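Local coordinates for 1-deoxy-D-xylulose 5-phosphate reductoisomerase (Moraxella catarrhalis, PDB 4ZQG), which catalyses the NADPH-dependent rearrangement and reduction of 1-deoxy-D-xylulose 5-phosphate to 2-C-methyl-D-erythritol 4-phosphate in the MEP pathway of isoprenoid synthesis, at residues A[23-27]-A[50-54]; A[341-345]-A[398-403]. One frame throughout, in Å; residues are numbered along the deposited sequence.

Contact 1 (A[23-27]-A[50-54])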
ATOM      1  N   LEU A  23      -2.409  10.038 -23.849  1.00 48.11           N
ATOM      2  CA  LEU A  23      -2.724   9.559 -25.191  1.00 49.16           C
ATOM      3  C   LEU A  23      -2.124   8.216 -25.409  1.00 49.51           C
ATOM      4  O   LEU A  23      -2.718   7.385 -26.108  1.00 50.84           O
ATOM      5  CB  LEU A  23      -2.298  10.575 -26.291  1.00 49.08           C
ATOM      6  CG  LEU A  23      -3.189  11.832 -26.215  1.00 48.68           C
ATOM      7  CD1 LEU A  23      -2.741  12.994 -27.072  1.00 48.83           C
ATOM      8  CD2 LEU A  23      -4.624  11.446 -26.487  1.00 48.75           C
ATOM      9  N   ALA A  24      -0.965   7.956 -24.799  1.00 49.68           N
ATOM     10  CA  ALA A  24      -0.323   6.638 -24.999  1.00 49.51           C
ATOM     11  C   ALA A  24      -1.192   5.528 -24.452  1.00 50.61           C
ATOM     12  O   ALA A  24      -1.223   4.424 -25.008  1.00 53.15           O
ATOM     13  CB  ALA A  24       1.077   6.610 -24.444  1.00 48.58           C
ATOM     14  N   ILE A  25      -1.969   5.847 -23.417  1.00 50.84           N
ATOM     15  CA  ILE A  25      -2.909   4.922 -22.859  1.00 50.66           C
ATOM     16  C   ILE A  25      -4.145   4.795 -23.745  1.00 50.41           C
ATOM     17  O   ILE A  25      -4.615   3.700 -23.979  1.00 49.80           O
ATOM     18  CB  ILE A  25      -3.307   5.369 -21.447  1.00 51.88           C
ATOM     19  CG1 ILE A  25      -2.107   5.292 -20.484  1.00 52.22           C
ATOM     20  CG2 ILE A  25      -4.454   4.516 -20.914  1.00 52.67           C
ATOM     21  CD1 ILE A  25      -2.327   6.038 -19.155  1.00 51.56           C
ATOM     22  N   ILE A  26      -4.675   5.912 -24.244  1.00 51.04           N
ATOM     23  CA  ILE A  26      -5.824   5.869 -25.151  1.00 51.48           C
ATOM     24  C   ILE A  26      -5.557   4.949 -26.368  1.00 51.69           C
ATOM     25  O   ILE A  26      -6.434   4.181 -26.785  1.00 51.48           O
ATOM     26  CB  ILE A  26      -6.198   7.245 -25.693  1.00 52.99           C
ATOM     27  CG1 ILE A  26      -6.472   8.268 -24.586  1.00 53.14           C
ATOM     28  CG2 ILE A  26      -7.414   7.106 -26.582  1.00 54.91           C
ATOM     29  CD1 ILE A  26      -7.419   7.768 -23.558  1.00 53.57           C
ATOM     30  N   ARG A  27      -4.342   5.002 -26.913  1.00 51.01           N
ATOM     31  CA  ARG A  27      -4.029   4.194 -28.066  1.00 51.81           C
ATOM     32  C   ARG A  27      -3.973   2.729 -27.758  1.00 52.34           C
ATOM     33  O   ARG A  27      -3.944   1.901 -28.647  1.00 51.81           O
ATOM     34  CB  ARG A  27      -2.684   4.590 -28.642  1.00 52.52           C
ATOM     35  CG  ARG A  27      -2.679   5.967 -29.217  1.00 53.14           C
ATOM     36  CD  ARG A  27      -1.334   6.328 -29.799  1.00 54.26           C
ATOM     37  NE  ARG A  27      -1.383   7.738 -30.166  1.00 54.34           N
ATOM     38  CZ  ARG A  27      -0.751   8.724 -29.547  1.00 53.94           C
ATOM     39  NH1 ARG A  27      -0.939   9.953 -29.986  1.00 53.96           N
ATOM     40  NH2 ARG A  27       0.062   8.500 -28.504  1.00 55.03           N
ATOM     41  N   LEU A  50      -2.399  15.463 -33.875  1.00 52.64           N
ATOM     42  CA  LEU A  50      -3.346  14.799 -32.976  1.00 53.48           C
ATOM     43  C   LEU A  50      -4.782  14.872 -33.481  1.00 54.16           C
ATOM     44  O   LEU A  50      -5.503  13.904 -33.500  1.00 53.40           O
ATOM     45  CB  LEU A  50      -3.262  15.382 -31.535  1.00 53.30           C
ATOM     46  CG  LEU A  50      -1.901  15.255 -30.796  1.00 52.68           C
ATOM     47  CD1 LEU A  50      -1.991  15.786 -29.374  1.00 52.64           C
ATOM     48  CD2 LEU A  50      -1.407  13.836 -30.791  1.00 51.99           C
ATOM     49  N   ALA A  51      -5.182  16.049 -33.906  1.00 56.36           N
ATOM     50  CA  ALA A  51      -6.458  16.230 -34.580  1.00 57.60           C
ATOM     51  C   ALA A  51      -6.692  15.174 -35.670  1.00 58.94           C
ATOM     52  O   ALA A  51      -7.699  14.460 -35.658  1.00 58.91           O
ATOM     53  CB  ALA A  51      -6.505  17.612 -35.191  1.00 58.53           C
ATOM     54  N   MET A  52      -5.728  15.031 -36.572  1.00 59.28           N
ATOM     55  CA  MET A  52      -5.853  14.056 -37.659  1.00 60.14           C
ATOM     56  C   MET A  52      -5.896  12.616 -37.158  1.00 59.21           C
ATOM     57  O   MET A  52      -6.554  11.745 -37.738  1.00 59.13           O
ATOM     58  CB  MET A  52      -4.688  14.190 -38.628  1.00 62.13           C
ATOM     59  CG  MET A  52      -4.465  15.593 -39.146  1.00 64.43           C
ATOM     60  SD  MET A  52      -2.966  15.607 -40.104  1.00 69.93           S
ATOM     61  CE  MET A  52      -3.135  17.142 -41.018  1.00 67.66           C
ATOM     62  N   GLU A  53      -5.170  12.354 -36.078  1.00 57.80           N
ATOM     63  CA  GLU A  53      -5.172  11.033 -35.518  1.00 56.62           C
ATOM     64  C   GLU A  53      -6.514  10.711 -34.855  1.00 55.42           C
ATOM     65  O   GLU A  53      -7.082   9.670 -35.109  1.00 54.40           O
ATOM     66  CB  GLU A  53      -4.022  10.868 -34.521  1.00 56.35           C
ATOM     67  CG  GLU A  53      -4.048   9.491 -33.885  1.00 55.78           C
ATOM     68  CD  GLU A  53      -2.902   9.204 -32.983  1.00 54.73           C
ATOM     69  OE1 GLU A  53      -2.124  10.123 -32.684  1.00 54.77           O
ATOM     70  OE2 GLU A  53      -2.824   8.028 -32.557  1.00 55.34           O
ATOM     71  N   PHE A  54      -7.042  11.619 -34.056  1.00 55.50           N
ATOM     72  CA  PHE A  54      -8.179  11.275 -33.207  1.00 56.91           C
ATOM     73  C   PHE A  54      -9.506  11.842 -33.624  1.00 58.52           C
ATOM     74  O   PHE A  54     -10.489  11.499 -32.992  1.00 61.57           O
ATOM     75  CB  PHE A  54      -7.918  11.653 -31.717  1.00 55.82           C
ATOM     76  CG  PHE A  54      -6.813  10.872 -31.066  1.00 54.18           C
ATOM     77  CD1 PHE A  54      -5.581  11.438 -30.854  1.00 54.18           C
ATOM     78  CD2 PHE A  54      -7.002   9.569 -30.691  1.00 53.81           C
ATOM     79  CE1 PHE A  54      -4.558  10.716 -30.256  1.00 53.15           C
ATOM     80  CE2 PHE A  54      -5.984   8.846 -30.115  1.00 53.17           C
ATOM     81  CZ  PHE A  54      -4.759   9.418 -29.901  1.00 52.47           C
TER

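Contact 2 (A[341-345]-A[398-403])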
ATOM      1  N   THR A 341       2.848  31.795  -7.571  1.00 64.28           N
ATOM      2  CA  THR A 341       3.166  32.840  -8.530  1.00 62.55           C
ATOM      3  C   THR A 341       4.572  33.394  -8.368  1.00 62.43           C
ATOM      4  O   THR A 341       5.296  33.485  -9.342  1.00 63.81           O
ATOM      5  CB  THR A 341       2.165  33.995  -8.476  1.00 61.55           C
ATOM      6  OG1 THR A 341       0.850  33.478  -8.699  1.00 59.40           O
ATOM      7  CG2 THR A 341       2.478  34.994  -9.533  1.00 63.64           C
ATOM      8  N   ALA A 342       4.997  33.775  -7.181  1.00 61.39           N
ATOM      9  CA  ALA A 342       6.362  34.257  -7.084  1.00 61.98           C
ATOM     10  C   ALA A 342       7.231  33.196  -7.755  1.00 62.70           C
ATOM     11  O   ALA A 342       8.008  33.513  -8.633  1.00 65.38           O
ATOM     12  CB  ALA A 342       6.781  34.493  -5.646  1.00 61.28           C
ATOM     13  N   ASN A 343       7.012  31.923  -7.412  1.00 62.57           N
ATOM     14  CA  ASN A 343       7.820  30.814  -7.915  1.00 61.74           C
ATOM     15  C   ASN A 343       7.703  30.662  -9.441  1.00 63.18           C
ATOM     16  O   ASN A 343       8.706  30.467 -10.112  1.00 63.41           O
ATOM     17  CB  ASN A 343       7.408  29.513  -7.190  1.00 60.16           C
ATOM     18  CG  ASN A 343       8.100  28.269  -7.723  1.00 58.06           C
ATOM     19  OD1 ASN A 343       9.288  27.993  -7.409  1.00 56.42           O
ATOM     20  ND2 ASN A 343       7.352  27.496  -8.531  1.00 55.89           N
ATOM     21  N   GLU A 344       6.481  30.741  -9.972  1.00 65.12           N
ATOM     22  CA  GLU A 344       6.236  30.772 -11.442  1.00 66.89           C
ATOM     23  C   GLU A 344       7.092  31.819 -12.143  1.00 68.06           C
ATOM     24  O   GLU A 344       7.527  31.570 -13.256  1.00 67.63           O
ATOM     25  CB  GLU A 344       4.752  31.029 -11.783  1.00 68.40           C
ATOM     26  CG  GLU A 344       3.920  29.747 -11.847  1.00 72.09           C
ATOM     27  CD  GLU A 344       2.470  29.926 -12.324  1.00 73.03           C
ATOM     28  OE1 GLU A 344       2.194  30.808 -13.155  1.00 73.09           O
ATOM     29  OE2 GLU A 344       1.605  29.131 -11.878  1.00 74.18           O
ATOM     30  N   ILE A 345       7.331  32.959 -11.471  1.00 68.47           N
ATOM     31  CA  ILE A 345       8.124  34.056 -12.002  1.00 69.67           C
ATOM     32  C   ILE A 345       9.602  33.782 -11.834  1.00 70.24           C
ATOM     33  O   ILE A 345      10.369  34.053 -12.737  1.00 74.31           O
ATOM     34  CB  ILE A 345       7.755  35.448 -11.374  1.00 70.05           C
ATOM     35  CG1 ILE A 345       6.390  35.968 -11.879  1.00 70.16           C
ATOM     36  CG2 ILE A 345       8.835  36.493 -11.629  1.00 69.52           C
ATOM     37  CD1 ILE A 345       6.221  36.078 -13.393  1.00 70.36           C
ATOM     38  N   VAL A 398       1.261  39.661  -7.532  1.00 62.67           N
ATOM     39  CA  VAL A 398       2.506  38.979  -7.209  1.00 62.29           C
ATOM     40  C   VAL A 398       3.418  38.936  -8.426  1.00 62.12           C
ATOM     41  O   VAL A 398       4.649  39.113  -8.304  1.00 60.85           O
ATOM     42  CB  VAL A 398       2.260  37.546  -6.702  1.00 61.08           C
ATOM     43  CG1 VAL A 398       3.583  36.840  -6.451  1.00 60.06           C
ATOM     44  CG2 VAL A 398       1.433  37.605  -5.420  1.00 62.25           C
ATOM     45  N   ARG A 399       2.812  38.740  -9.603  1.00 62.74           N
ATOM     46  CA  ARG A 399       3.595  38.808 -10.870  1.00 64.46           C
ATOM     47  C   ARG A 399       4.435  40.082 -10.936  1.00 63.47           C
ATOM     48  O   ARG A 399       5.652  40.010 -11.044  1.00 61.51           O
ATOM     49  CB  ARG A 399       2.712  38.599 -12.122  1.00 65.48           C
ATOM     50  CG  ARG A 399       2.671  37.131 -12.564  1.00 66.37           C
ATOM     51  CD  ARG A 399       1.596  36.780 -13.601  1.00 67.98           C
ATOM     52  NE  ARG A 399       0.954  35.477 -13.341  1.00 67.74           N
ATOM     53  CZ  ARG A 399       1.537  34.287 -13.493  1.00 68.36           C
ATOM     54  NH1 ARG A 399       2.795  34.186 -13.941  1.00 68.09           N
ATOM     55  NH2 ARG A 399       0.853  33.187 -13.162  1.00 69.58           N
ATOM     56  N   LYS A 400       3.784  41.229 -10.769  1.00 65.13           N
ATOM     57  CA  LYS A 400       4.472  42.539 -10.750  1.00 67.52           C
ATOM     58  C   LYS A 400       5.584  42.602  -9.695  1.00 67.97           C
ATOM     59  O   LYS A 400       6.715  42.960 -10.005  1.00 67.33           O
ATOM     60  CB  LYS A 400       3.457  43.658 -10.512  1.00 70.50           C
ATOM     61  CG  LYS A 400       4.058  45.033 -10.204  1.00 76.08           C
ATOM     62  CD  LYS A 400       3.358  45.753  -9.048  1.00 78.96           C
ATOM     63  CE  LYS A 400       1.930  46.140  -9.415  1.00 80.02           C
ATOM     64  NZ  LYS A 400       1.201  46.556  -8.192  1.00 81.04           N
ATOM     65  N   ILE A 401       5.266  42.217  -8.449  1.00 67.76           N
ATOM     66  CA  ILE A 401       6.168  42.459  -7.321  1.00 66.81           C
ATOM     67  C   ILE A 401       7.338  41.512  -7.346  1.00 65.66           C
ATOM     68  O   ILE A 401       8.477  41.904  -7.062  1.00 64.77           O
ATOM     69  CB  ILE A 401       5.424  42.367  -5.982  1.00 66.64           C
ATOM     70  CG1 ILE A 401       4.416  43.489  -5.899  1.00 67.07           C
ATOM     71  CG2 ILE A 401       6.389  42.497  -4.828  1.00 67.38           C
ATOM     72  CD1 ILE A 401       3.665  43.556  -4.611  1.00 67.86           C
ATOM     73  N   ALA A 402       7.045  40.265  -7.688  1.00 64.16           N
ATOM     74  CA  ALA A 402       8.090  39.291  -7.884  1.00 64.72           C
ATOM     75  C   ALA A 402       9.033  39.740  -9.006  1.00 66.05           C
ATOM     76  O   ALA A 402      10.241  39.703  -8.841  1.00 66.20           O
ATOM     77  CB  ALA A 402       7.472  37.928  -8.199  1.00 63.93           C
ATOM     78  N   THR A 403       8.480  40.166 -10.143  1.00 67.33           N
ATOM     79  CA  THR A 403       9.317  40.738 -11.205  1.00 70.27           C
ATOM     80  C   THR A 403      10.195  41.844 -10.656  1.00 72.22           C
ATOM     81  O   THR A 403      11.383  41.884 -10.943  1.00 74.70           O
ATOM     82  CB  THR A 403       8.505  41.322 -12.359  1.00 71.23           C
ATOM     83  OG1 THR A 403       7.648  40.327 -12.908  1.00 69.53           O
ATOM     84  CG2 THR A 403       9.424  41.807 -13.458  1.00 74.71           C
TER

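Contact 1 (A[23-27]-A[50-54])
Arg27 grips the carboxylate of Glu53 side-on, one nitrogen to each oxygen. Arg27 NE gives its hydrogen to Glu53 OE2 at 2.8 Å, with an N-H...O angle of 166°, and Arg27 NH1 reaches Glu53 OE1 at 3.0 Å. Both oxygens are approached from their syn side, and the guanidinium and carboxylate planes lie just 17° apart, which makes this a nearly flat two-bond salt bridge. The Arg27 chain is extended from CG to NE and meets that of Glu53 at about a right angle. Glu53, whose CG stands anti to the backbone N (chi1 178°), runs out straight to present both oxygens.

Apolar groups lie beneath this ion pair. The Phe54 ring carries CG of Glu53 over the centre of one face, while Arg27 NH1 approaches the ring edge, 3.7 Å from Phe54 CE1. Deeper in, Leu23 divides its methyls between two partners: CD1 packs on Leu50 CD1 at 3.7 Å, and CD2 lies 3.8 Å from Phe54 CE1. Ile26 CG2 adds a looser touch at 4.2 Å from Phe54 CE2. Within each segment a backbone bond keeps the helical spacing, Arg27 N to Leu23 O and Phe54 N to Leu50 O.

The buried side continues onto the sheet: Leu23 touches Ile11 of strand 7-12, and Leu50 and Phe54 touch Leu38 and Ile35 of strand 33-39. Two helices that follow successive parallel strands, packed side by side on one sheet face, with the salt bridge joining exposed residues on the outer side, belong to the beta-alpha-beta layering of a Rossmann-type dinucleotide-binding domain.

Contact 2 (A[341-345]-A[398-403])
Thr341 and Ile345, one turn apart on helix 333-351, both pack against the aliphatic part of Arg399. Thr341 CG2 lies 3.7 Å from Arg399 CG, and Ile345 CD1 comes to 3.8 Å from that same CG. The Arg399 chain then bends at chi3 (-140°), which brings one guanidinium face over the Thr341 methyl and turns an edge to Glu344. There Arg399 NH2 bonds Glu344 OE1 at 2.7 Å, nearly straight at 168°. The acceptor sits in the guanidinium plane, yet the donor stands above the carboxylate plane, so this salt bridge is a single tilted bond.

Beside this polar edge the backbones draw close: the CA atoms of Ala342 and Ala402 are 5.4 Å apart. The Ala402 methyl rests 4.0 Å from Ala342 CA and touches Ile345 CG2. Val398 CG1 packs on the Thr341 methyl and comes 3.5 Å from Ala342 N. Ile345 CG2 also lies against Thr403, whose OG1 turns back to give its hydrogen to Arg399 O; Thr403 N reaches that oxygen from the opposite face.

In the second shell, Asp395 bonds to both sides: OD2 makes a salt bridge with Arg399 NE and OD1 a hydrogen bond with Thr341 OG1, consistent with fixing the rotation of both side chains. Asn340 holds Glu344 OE2, while Cys367 of helix 359-368 touches both alanines.

The segment axes approach to 8.7 Å and cross at -52°, near the angle expected of ridges-into-grooves packing between ridges of residues four apart; the alanines allow this close approach within the C-terminal helical bundle of the reductoisomerase.

In the fold
Contact 1 and contact 2 belong to different parts of the fold, the N-terminal dinucleotide-binding domain and the C-terminal helices, and do not touch: their centres are 36 Å apart and their nearest atoms about 22 Å. The bound NAD relates them, since the side chain of Leu50 in contact 1 and that of Glu344 in contact 2 each lie about 8 Å from it. At that distance neither side chain is in direct contact with the cofactor. Both contacts therefore join helices near the NAD site, one on the Rossmann-type sheet and one among C-terminal helices, while magnesium, bound by Asp154, Glu156 and Glu235, is held by residues of neither.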